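Local coordinates for N-acetylmuramoyl-L-alanine amidase domain-containing protein SAOUHSC_02979 (Staphylococcus aureus, PDB 5T1Q), which probably acts as a secreted peptidoglycan hydrolase with amidase activity, this chain holding its glucosaminidase-like and CHAP domains, at residues 77-81 against 152-157; 178-182 against 199-203; 205-210 against 222-227. One frame throughout, in Å; residues are numbered along the deposited sequence.

Contact 1 of 3, residues 77-81 against 152-157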
loop_
_atom_site.group_PDB
_atom_site.type_symbol
_atom_site.label_atom_id
_atom_site.label_comp_id
_atom_site.label_asym_id
_atom_site.label_seq_id
_atom_site.Cartn_x
_atom_site.Cartn_y
_atom_site.Cartn_z
ATOM N N ASP A 77 10.796 22.312 15.499
ATOM C CA ASP A 77 10.095 22.889 16.650
ATOM C C ASP A 77 9.656 21.862 17.697
ATOM O O ASP A 77 9.856 22.071 18.889
ATOM C CB ASP A 77 8.872 23.709 16.189
ATOM C CG ASP A 77 9.255 24.976 15.395
ATOM O OD1 ASP A 77 10.455 25.340 15.326
ATOM O OD2 ASP A 77 8.337 25.628 14.850
ATOM N N ASN A 78 9.077 20.752 17.247
ATOM C CA ASN A 78 8.542 19.741 18.157
ATOM C C ASN A 78 9.415 18.507 18.399
ATOM O O ASN A 78 8.925 17.537 18.947
ATOM C CB ASN A 78 7.159 19.329 17.664
ATOM C CG ASN A 78 6.167 20.474 17.706
ATOM O OD1 ASN A 78 5.879 21.016 18.765
ATOM N ND2 ASN A 78 5.624 20.830 16.553
ATOM N N ASP A 79 10.693 18.539 18.015
ATOM C CA ASP A 79 11.608 17.402 18.259
ATOM C C ASP A 79 11.185 16.101 17.530
ATOM O O ASP A 79 11.246 15.006 18.096
ATOM C CB ASP A 79 11.713 17.154 19.780
ATOM C CG ASP A 79 12.874 16.259 20.165
ATOM O OD1 ASP A 79 13.893 16.255 19.448
ATOM O OD2 ASP A 79 12.779 15.586 21.218
ATOM N N ILE A 80 10.764 16.232 16.273
ATOM C CA ILE A 80 10.305 15.094 15.457
ATOM C C ILE A 80 11.135 14.965 14.174
ATOM O O ILE A 80 11.546 15.975 13.590
ATOM C CB ILE A 80 8.803 15.271 15.083
ATOM C CG1 ILE A 80 7.934 15.202 16.346
ATOM C CG2 ILE A 80 8.345 14.217 14.071
ATOM C CD1 ILE A 80 6.468 15.520 16.117
ATOM N N TYR A 81 11.407 13.724 13.761
ATOM C CA TYR A 81 12.080 13.482 12.479
ATOM C C TYR A 81 11.088 13.783 11.368
ATOM O O TYR A 81 10.075 13.091 11.234
ATOM C CB TYR A 81 12.531 12.029 12.317
ATOM C CG TYR A 81 13.803 11.664 13.032
ATOM C CD1 TYR A 81 15.051 11.890 12.434
ATOM C CD2 TYR A 81 13.774 11.041 14.267
ATOM C CE1 TYR A 81 16.232 11.542 13.078
ATOM C CE2 TYR A 81 14.949 10.689 14.920
ATOM C CZ TYR A 81 16.170 10.942 14.326
ATOM O OH TYR A 81 17.322 10.589 14.987
ATOM N N TYR A 152 -0.851 15.213 13.833
ATOM C CA TYR A 152 0.139 14.131 13.885
ATOM C C TYR A 152 1.199 14.460 14.923
ATOM O O TYR A 152 1.545 13.621 15.748
ATOM C CB TYR A 152 0.820 13.926 12.524
ATOM C CG TYR A 152 2.043 13.021 12.593
ATOM C CD1 TYR A 152 1.913 11.637 12.534
ATOM C CD2 TYR A 152 3.324 13.557 12.737
ATOM C CE1 TYR A 152 3.020 10.813 12.607
ATOM C CE2 TYR A 152 4.437 12.743 12.817
ATOM C CZ TYR A 152 4.281 11.372 12.750
ATOM O OH TYR A 152 5.381 10.560 12.813
ATOM N N SER A 153 1.721 15.686 14.858
ATOM C CA SER A 153 2.752 16.134 15.792
ATOM C C SER A 153 2.230 16.115 17.227
ATOM O O SER A 153 2.963 15.754 18.141
ATOM C CB SER A 153 3.252 17.532 15.434
ATOM O OG SER A 153 2.210 18.481 15.542
ATOM N N ASP A 154 0.963 16.476 17.411
ATOM C CA ASP A 154 0.341 16.449 18.735
ATOM C C ASP A 154 0.213 15.028 19.270
ATOM O O ASP A 154 0.370 14.805 20.468
ATOM C CB ASP A 154 -1.034 17.134 18.722
ATOM C CG ASP A 154 -0.937 18.659 18.610
ATOM O OD1 ASP A 154 0.191 19.199 18.584
ATOM O OD2 ASP A 154 -1.997 19.324 18.566
ATOM N N LEU A 155 -0.061 14.071 18.384
ATOM C CA LEU A 155 -0.182 12.671 18.791
ATOM C C LEU A 155 1.160 12.127 19.270
ATOM O O LEU A 155 1.235 11.496 20.325
ATOM C CB LEU A 155 -0.702 11.804 17.640
ATOM C CG LEU A 155 -0.924 10.318 17.950
ATOM C CD1 LEU A 155 -1.925 10.135 19.076
ATOM C CD2 LEU A 155 -1.386 9.592 16.702
ATOM N N ILE A 156 2.215 12.378 18.497
ATOM C CA ILE A 156 3.555 11.899 18.845
ATOM C C ILE A 156 4.067 12.510 20.158
ATOM O O ILE A 156 4.717 11.828 20.954
ATOM C CB ILE A 156 4.582 12.217 17.728
ATOM C CG1 ILE A 156 4.200 11.535 16.394
ATOM C CG2 ILE A 156 5.993 11.814 18.145
ATOM C CD1 ILE A 156 4.124 10.021 16.447
ATOM N N LYS A 157 3.773 13.789 20.375
ATOM C CA LYS A 157 4.249 14.500 21.571
ATOM C C LYS A 157 3.425 14.256 22.817
ATOM O O LYS A 157 3.995 14.102 23.881
ATOM C CB LYS A 157 4.356 16.010 21.297
ATOM C CG LYS A 157 5.322 16.360 20.169
ATOM C CD LYS A 157 6.753 15.893 20.416
ATOM C CE LYS A 157 7.415 16.695 21.525
ATOM N NZ LYS A 157 8.780 16.211 21.864
#
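I80 and K157 carry this contact from two directions: the isoleucine reaches out from the 77-81 turn to the flank of helix 145-158, and the lysine reaches back from that helix to the backbone of the turn at N78 O. With CG1 of I80 anti to its carbonyl carbon (chi1 -66°) and the chain extended beyond it, the methyl CD1 is delivered end-on to the helix, 3.8 Å from S153 CA and 4.1 Å from I156 CB. It therefore meets the helix between side chains one turn apart. The other branch, CG2, comes to the edge of the Y152 ring near its plane, 4.4 Å from CE2, while CG1 of I156, from the same helix, lies over one face of that ring. The Y152 hydroxyl is tied to Q88 and the ring stacks with F109, so this end of the contact continues into the packing with V84 and M85 of helix 82-93 in the glucosaminidase-like domain.

K157 is bent at chi2 and chi3, which lays CD, CE and NZ alongside N78 O. Its CD lies 3.1 Å from N78 O, and NZ is 3.2 Å from the same oxygen. D79, which leaves the helix with positive phi (63°), crosses the lysine at about a right angle; its OD2 is 4.1 Å from NZ, beyond a salt bridge, and is hydrogen-bonded to S173. The ammonium group also has a cation-pi partner in W171. Apolar contact through I80 is thus joined by a positive charge that probably offsets part of the negative charge of N78 O and the D79 carboxylate.

Contact 2 of 3, residues 178-182 against 199-203; sequences YKDAT and LNSII
T182 and N200 make the polar link between helix 178-185 and helix 195-205. The threonine hydroxyl OG1 donates to N200 OD1 at 2.7 Å, tilted 19° from the carbonyl plane. A water completes the link: it donates to T182 OG1 and to K179 O, and accepts from N200 ND2 at 2.8 Å. Both ends of the N200 amide are consequently engaged, and a hydrogen bond on each fixes which way the group is turned. The aliphatic part of K179 crosses this amide at about a right angle, its CG 3.7 Å from N200 OD1.

These bonds bridge a roughly antiparallel helix pair in the glucosaminidase-like domain, whose local axes run at 147° and approach to 10.4 Å. Helix 82-93 packs against the second partner, through A87 beside I203 and L91 beside L199.

Apolar and CH-pi contacts occupy the rest of the interface. CG of Y178 sits between the backbone N and the carbonyl carbon (chi1 73°), which turns the ring's face to I203. There I203 CG2 forms a CH-pi contact, 3.7 Å from the Y178 ring centroid, and I203 CD1 lies 3.4 Å from Y178 CD1. N200 OD1 instead stands at the ring's edge. Deeper in, T182 CG2 packs 3.7 Å from L199 CB, the two side chains running alongside one another with opposed directions.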
loop_
_atom_site.group_PDB
_atom_site.type_symbol
_atom_site.label_atom_id
_atom_site.label_comp_id
_atom_site.label_asym_id
_atom_site.label_seq_id
_atom_site.Cartn_x
_atom_site.Cartn_y
_atom_site.Cartn_z
ATOM N N TYR A 178 16.786 7.864 12.445
ATOM C CA TYR A 178 15.416 7.627 12.019
ATOM C C TYR A 178 15.022 6.144 12.102
ATOM O O TYR A 178 13.849 5.846 12.327
ATOM C CB TYR A 178 15.149 8.192 10.613
ATOM C CG TYR A 178 15.761 7.423 9.473
ATOM C CD1 TYR A 178 15.093 6.340 8.909
ATOM C CD2 TYR A 178 16.988 7.798 8.921
ATOM C CE1 TYR A 178 15.634 5.633 7.844
ATOM C CE2 TYR A 178 17.538 7.096 7.856
ATOM C CZ TYR A 178 16.853 6.011 7.325
ATOM O OH TYR A 178 17.377 5.310 6.274
ATOM N N LYS A 179 15.985 5.226 11.938
ATOM C CA LYS A 179 15.667 3.779 12.018
ATOM C C LYS A 179 15.273 3.302 13.418
ATOM O O LYS A 179 14.591 2.286 13.562
ATOM C CB LYS A 179 16.776 2.891 11.432
ATOM C CG LYS A 179 16.764 2.834 9.905
ATOM C CD LYS A 179 17.485 1.601 9.351
ATOM C CE LYS A 179 18.996 1.748 9.290
ATOM N NZ LYS A 179 19.420 2.537 8.095
ATOM N N ASP A 180 15.708 4.017 14.447
ATOM C CA ASP A 180 15.321 3.672 15.807
ATOM C C ASP A 180 13.853 4.061 15.977
ATOM O O ASP A 180 13.064 3.318 16.569
ATOM C CB ASP A 180 16.212 4.398 16.815
ATOM C CG ASP A 180 17.672 3.950 16.729
ATOM O OD1 ASP A 180 17.934 2.749 16.961
ATOM O OD2 ASP A 180 18.553 4.797 16.447
ATOM N N ALA A 181 13.496 5.208 15.401
ATOM C CA ALA A 181 12.136 5.718 15.461
ATOM C C ALA A 181 11.143 4.845 14.687
ATOM O O ALA A 181 10.086 4.492 15.217
ATOM C CB ALA A 181 12.091 7.150 14.960
ATOM N N THR A 182 11.476 4.477 13.451
ATOM C CA THR A 182 10.577 3.629 12.660
ATOM C C THR A 182 10.345 2.259 13.329
ATOM O O THR A 182 9.233 1.736 13.278
ATOM C CB THR A 182 11.060 3.433 11.209
ATOM O OG1 THR A 182 12.337 2.799 11.201
ATOM C CG2 THR A 182 11.149 4.770 10.465
ATOM N N LEU A 199 8.650 2.035 6.032
ATOM C CA LEU A 199 9.027 3.427 6.267
ATOM C C LEU A 199 10.486 3.669 5.879
ATOM O O LEU A 199 10.794 4.657 5.217
ATOM C CB LEU A 199 8.787 3.846 7.723
ATOM C CG LEU A 199 7.343 3.935 8.216
ATOM C CD1 LEU A 199 7.326 4.397 9.663
ATOM C CD2 LEU A 199 6.506 4.878 7.366
ATOM N N ASN A 200 11.368 2.756 6.272
ATOM C CA ASN A 200 12.786 2.860 5.955
ATOM C C ASN A 200 12.985 2.919 4.446
ATOM O O ASN A 200 13.748 3.743 3.960
ATOM C CB ASN A 200 13.580 1.699 6.587
ATOM C CG ASN A 200 13.554 1.738 8.115
ATOM O OD1 ASN A 200 13.274 2.776 8.720
ATOM N ND2 ASN A 200 13.842 0.608 8.742
ATOM N N SER A 201 12.256 2.079 3.713
ATOM C CA SER A 201 12.335 2.072 2.254
ATOM C C SER A 201 11.940 3.427 1.655
ATOM O O SER A 201 12.575 3.904 0.716
ATOM C CB SER A 201 11.429 0.987 1.678
ATOM O OG SER A 201 11.486 0.995 0.262
ATOM N N ILE A 202 10.877 4.021 2.182
ATOM C CA ILE A 202 10.410 5.320 1.701
ATOM C C ILE A 202 11.448 6.415 2.013
ATOM O O ILE A 202 11.789 7.225 1.155
ATOM C CB ILE A 202 9.047 5.691 2.333
ATOM C CG1 ILE A 202 7.967 4.697 1.889
ATOM C CG2 ILE A 202 8.647 7.108 1.933
ATOM C CD1 ILE A 202 6.658 4.789 2.651
ATOM N N ILE A 203 11.943 6.419 3.244
ATOM C CA ILE A 203 12.910 7.421 3.684
ATOM C C ILE A 203 14.172 7.393 2.838
ATOM O O ILE A 203 14.658 8.446 2.404
ATOM C CB ILE A 203 13.264 7.230 5.170
ATOM C CG1 ILE A 203 12.021 7.515 6.036
ATOM C CG2 ILE A 203 14.413 8.153 5.571
ATOM C CD1 ILE A 203 12.165 7.112 7.475
HETATM O O HOH W 1 13.769 0.586 11.583
#

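Contact 3 of 3, residues 205-210 against 222-227; sequences HYQLTQ and YERSIK
A Schellman motif closes helix 195-205, and the chain that leaves it meets the short, weakly bonded helix 222-225 through Y206 and Y222. The Y222 hydroxyl donates to Y206 O at 2.7 Å, in the carbonyl plane and on a lone pair of that oxygen. CG of Y222 is anti to its backbone N (chi1 170°), and the ring extends from the short helix until its OH also touches Y206 CB. Q210 crosses the same ring at about a right angle, with its amide at the edge and the two planes 65° apart.

Q207, with positive phi, is the C-prime residue of the motif, and its carbonyl faces the following 3-10 turn. NE2 of Q210 donates both to Q207 O and, at 3.2 Å, to S225 OG; the second bond is nearly straight at 166° and lies in the amide plane. S225 N donates to Y222 O, and S225 OG lies only 2.5 Å from that same Y222 O, a short bond whose exact length is doubtful. One glutamine amide thus ties the helix-ending turn to the short helix and helps fix the rotation of S225.

Beyond S225, I226 lays its CG2 over one face of the H205 ring, 4.1 Å from H205 CE1. H205 ND1 lies 3.7 Å above the centre of one face of the Y206 ring, a contact within 205-210, while I226 CD1 stands at that ring's edge. A water lies 2.7 Å from H205 O and 2.9 Å from K227 O, donating to both and bridging the two segments beside Q207, while Y229 stacks on H205.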
loop_
_atom_site.group_PDB
_atom_site.type_symbol
_atom_site.label_atom_id
_atom_site.label_comp_id
_atom_site.label_asym_id
_atom_site.label_seq_id
_atom_site.Cartn_x
_atom_site.Cartn_y
_atom_site.Cartn_z
ATOM N N HIS A 205 14.771 5.912 -0.309
ATOM C CA HIS A 205 14.580 6.188 -1.717
ATOM C C HIS A 205 14.212 7.648 -2.015
ATOM O O HIS A 205 14.735 8.231 -2.961
ATOM C CB HIS A 205 13.534 5.231 -2.304
ATOM C CG HIS A 205 13.377 5.357 -3.781
ATOM N ND1 HIS A 205 12.292 5.975 -4.365
ATOM C CD2 HIS A 205 14.195 4.992 -4.795
ATOM C CE1 HIS A 205 12.439 5.967 -5.678
ATOM N NE2 HIS A 205 13.585 5.377 -5.966
ATOM N N TYR A 206 13.328 8.237 -1.217
ATOM C CA TYR A 206 12.944 9.627 -1.453
ATOM C C TYR A 206 13.858 10.658 -0.764
ATOM O O TYR A 206 13.576 11.852 -0.817
ATOM C CB TYR A 206 11.457 9.842 -1.156
ATOM C CG TYR A 206 10.580 9.126 -2.166
ATOM C CD1 TYR A 206 10.438 9.623 -3.453
ATOM C CD2 TYR A 206 9.904 7.943 -1.844
ATOM C CE1 TYR A 206 9.652 8.976 -4.393
ATOM C CE2 TYR A 206 9.108 7.288 -2.778
ATOM C CZ TYR A 206 8.989 7.814 -4.057
ATOM O OH TYR A 206 8.212 7.194 -5.011
ATOM N N GLN A 207 14.960 10.182 -0.170
ATOM C CA GLN A 207 15.975 11.025 0.462
ATOM C C GLN A 207 15.356 12.021 1.442
ATOM O O GLN A 207 15.668 13.227 1.430
ATOM C CB GLN A 207 16.784 11.763 -0.609
ATOM C CG GLN A 207 17.514 10.870 -1.602
ATOM C CD GLN A 207 18.706 10.114 -1.022
ATOM O OE1 GLN A 207 19.350 10.555 -0.076
ATOM N NE2 GLN A 207 19.024 8.983 -1.629
ATOM N N LEU A 208 14.493 11.503 2.311
ATOM C CA LEU A 208 13.767 12.345 3.238
ATOM C C LEU A 208 14.585 12.896 4.421
ATOM O O LEU A 208 14.103 13.802 5.116
ATOM C CB LEU A 208 12.520 11.611 3.732
ATOM C CG LEU A 208 11.569 11.086 2.647
ATOM C CD1 LEU A 208 10.371 10.388 3.286
ATOM C CD2 LEU A 208 11.103 12.205 1.724
ATOM N N THR A 209 15.793 12.378 4.667
ATOM C CA THR A 209 16.629 12.919 5.751
ATOM C C THR A 209 17.076 14.351 5.447
ATOM O O THR A 209 17.406 15.110 6.355
ATOM C CB THR A 209 17.893 12.080 6.011
ATOM O OG1 THR A 209 18.646 11.961 4.796
ATOM C CG2 THR A 209 17.526 10.698 6.527
ATOM N N GLN A 210 17.071 14.724 4.172
ATOM C CA GLN A 210 17.476 16.069 3.786
ATOM C C GLN A 210 16.536 17.135 4.388
ATOM O O GLN A 210 16.807 18.327 4.271
ATOM C CB GLN A 210 17.552 16.207 2.258
ATOM C CG GLN A 210 16.217 16.403 1.553
ATOM C CD GLN A 210 16.358 16.427 0.042
ATOM O OE1 GLN A 210 16.325 17.498 -0.574
ATOM N NE2 GLN A 210 16.565 15.254 -0.560
ATOM N N TYR A 222 15.259 19.099 -5.387
ATOM C CA TYR A 222 14.863 17.881 -4.686
ATOM C C TYR A 222 14.844 16.654 -5.598
ATOM O O TYR A 222 15.442 15.633 -5.275
ATOM C CB TYR A 222 13.496 18.041 -4.017
ATOM C CG TYR A 222 12.968 16.734 -3.488
ATOM C CD1 TYR A 222 13.624 16.061 -2.458
ATOM C CD2 TYR A 222 11.823 16.154 -4.027
ATOM C CE1 TYR A 222 13.154 14.846 -1.984
ATOM C CE2 TYR A 222 11.345 14.951 -3.551
ATOM C CZ TYR A 222 12.012 14.302 -2.530
ATOM O OH TYR A 222 11.524 13.106 -2.072
ATOM N N GLU A 223 14.160 16.752 -6.733
ATOM C CA GLU A 223 14.080 15.609 -7.647
ATOM C C GLU A 223 15.450 15.141 -8.138
ATOM O O GLU A 223 15.634 13.971 -8.446
ATOM C CB GLU A 223 13.125 15.883 -8.808
ATOM C CG GLU A 223 11.679 16.043 -8.351
ATOM C CD GLU A 223 10.663 15.964 -9.481
ATOM O OE1 GLU A 223 10.981 15.402 -10.554
ATOM O OE2 GLU A 223 9.523 16.440 -9.281
ATOM N N ARG A 224 16.415 16.050 -8.149
ATOM C CA ARG A 224 17.782 15.733 -8.564
ATOM C C ARG A 224 18.469 14.755 -7.593
ATOM O O ARG A 224 19.359 14.005 -7.997
ATOM C CB ARG A 224 18.604 17.025 -8.642
ATOM C CG ARG A 224 19.776 16.993 -9.604
ATOM C CD ARG A 224 20.488 18.339 -9.574
ATOM N NE ARG A 224 20.948 18.778 -10.894
ATOM C CZ ARG A 224 20.155 19.313 -11.831
ATOM N NH1 ARG A 224 20.670 19.705 -12.997
ATOM N NH2 ARG A 224 18.840 19.449 -11.625
ATOM N N SER A 225 18.048 14.765 -6.324
ATOM C CA SER A 225 18.654 13.916 -5.281
ATOM C C SER A 225 18.149 12.474 -5.243
ATOM O O SER A 225 18.828 11.603 -4.702
ATOM C CB SER A 225 18.427 14.544 -3.904
ATOM O OG SER A 225 17.044 14.611 -3.608
ATOM N N ILE A 226 16.955 12.237 -5.793
ATOM C CA ILE A 226 16.350 10.902 -5.812
ATOM C C ILE A 226 17.114 9.995 -6.782
ATOM O O ILE A 226 17.138 10.237 -7.989
ATOM C CB ILE A 226 14.854 10.964 -6.207
ATOM C CG1 ILE A 226 14.086 11.832 -5.207
ATOM C CG2 ILE A 226 14.244 9.564 -6.258
ATOM C CD1 ILE A 226 12.661 12.117 -5.613
ATOM N N LYS A 227 17.741 8.955 -6.242
ATOM C CA LYS A 227 18.525 8.024 -7.051
ATOM C C LYS A 227 17.655 6.832 -7.416
ATOM O O LYS A 227 16.902 6.319 -6.585
ATOM C CB LYS A 227 19.789 7.590 -6.298
ATOM C CG LYS A 227 20.672 8.759 -5.850
ATOM C CD LYS A 227 21.902 8.291 -5.074
ATOM C CE LYS A 227 22.664 9.445 -4.432
ATOM N NZ LYS A 227 23.249 10.409 -5.409
HETATM O O HOH W 2 17.120 7.374 -3.936
#

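Overall arrangement
The three contacts follow one another along the chain without interleaving. Contacts 1 and 2, with centres 16 Å apart, are joined by Y81, at the N-cap position before helix 82-93: its CZ lies 3.7 Å from Y178 N and its CD2 4.3 Å from A181 CB. A single residue separates the second segment of contact 2 from the first of contact 3, their centres 14 Å apart. I203 O and L208 N, 3.1 Å apart, make a probable hydrogen bond, and T209 CG2 packs 3.8 Å from Y178 CD2. Contacts 1 and 3 do not touch, their nearest atoms being about 7 Å apart. Helix 82-93 borders all three. The sodium site of H276, N279, N280 and E302 is formed by none of these segments.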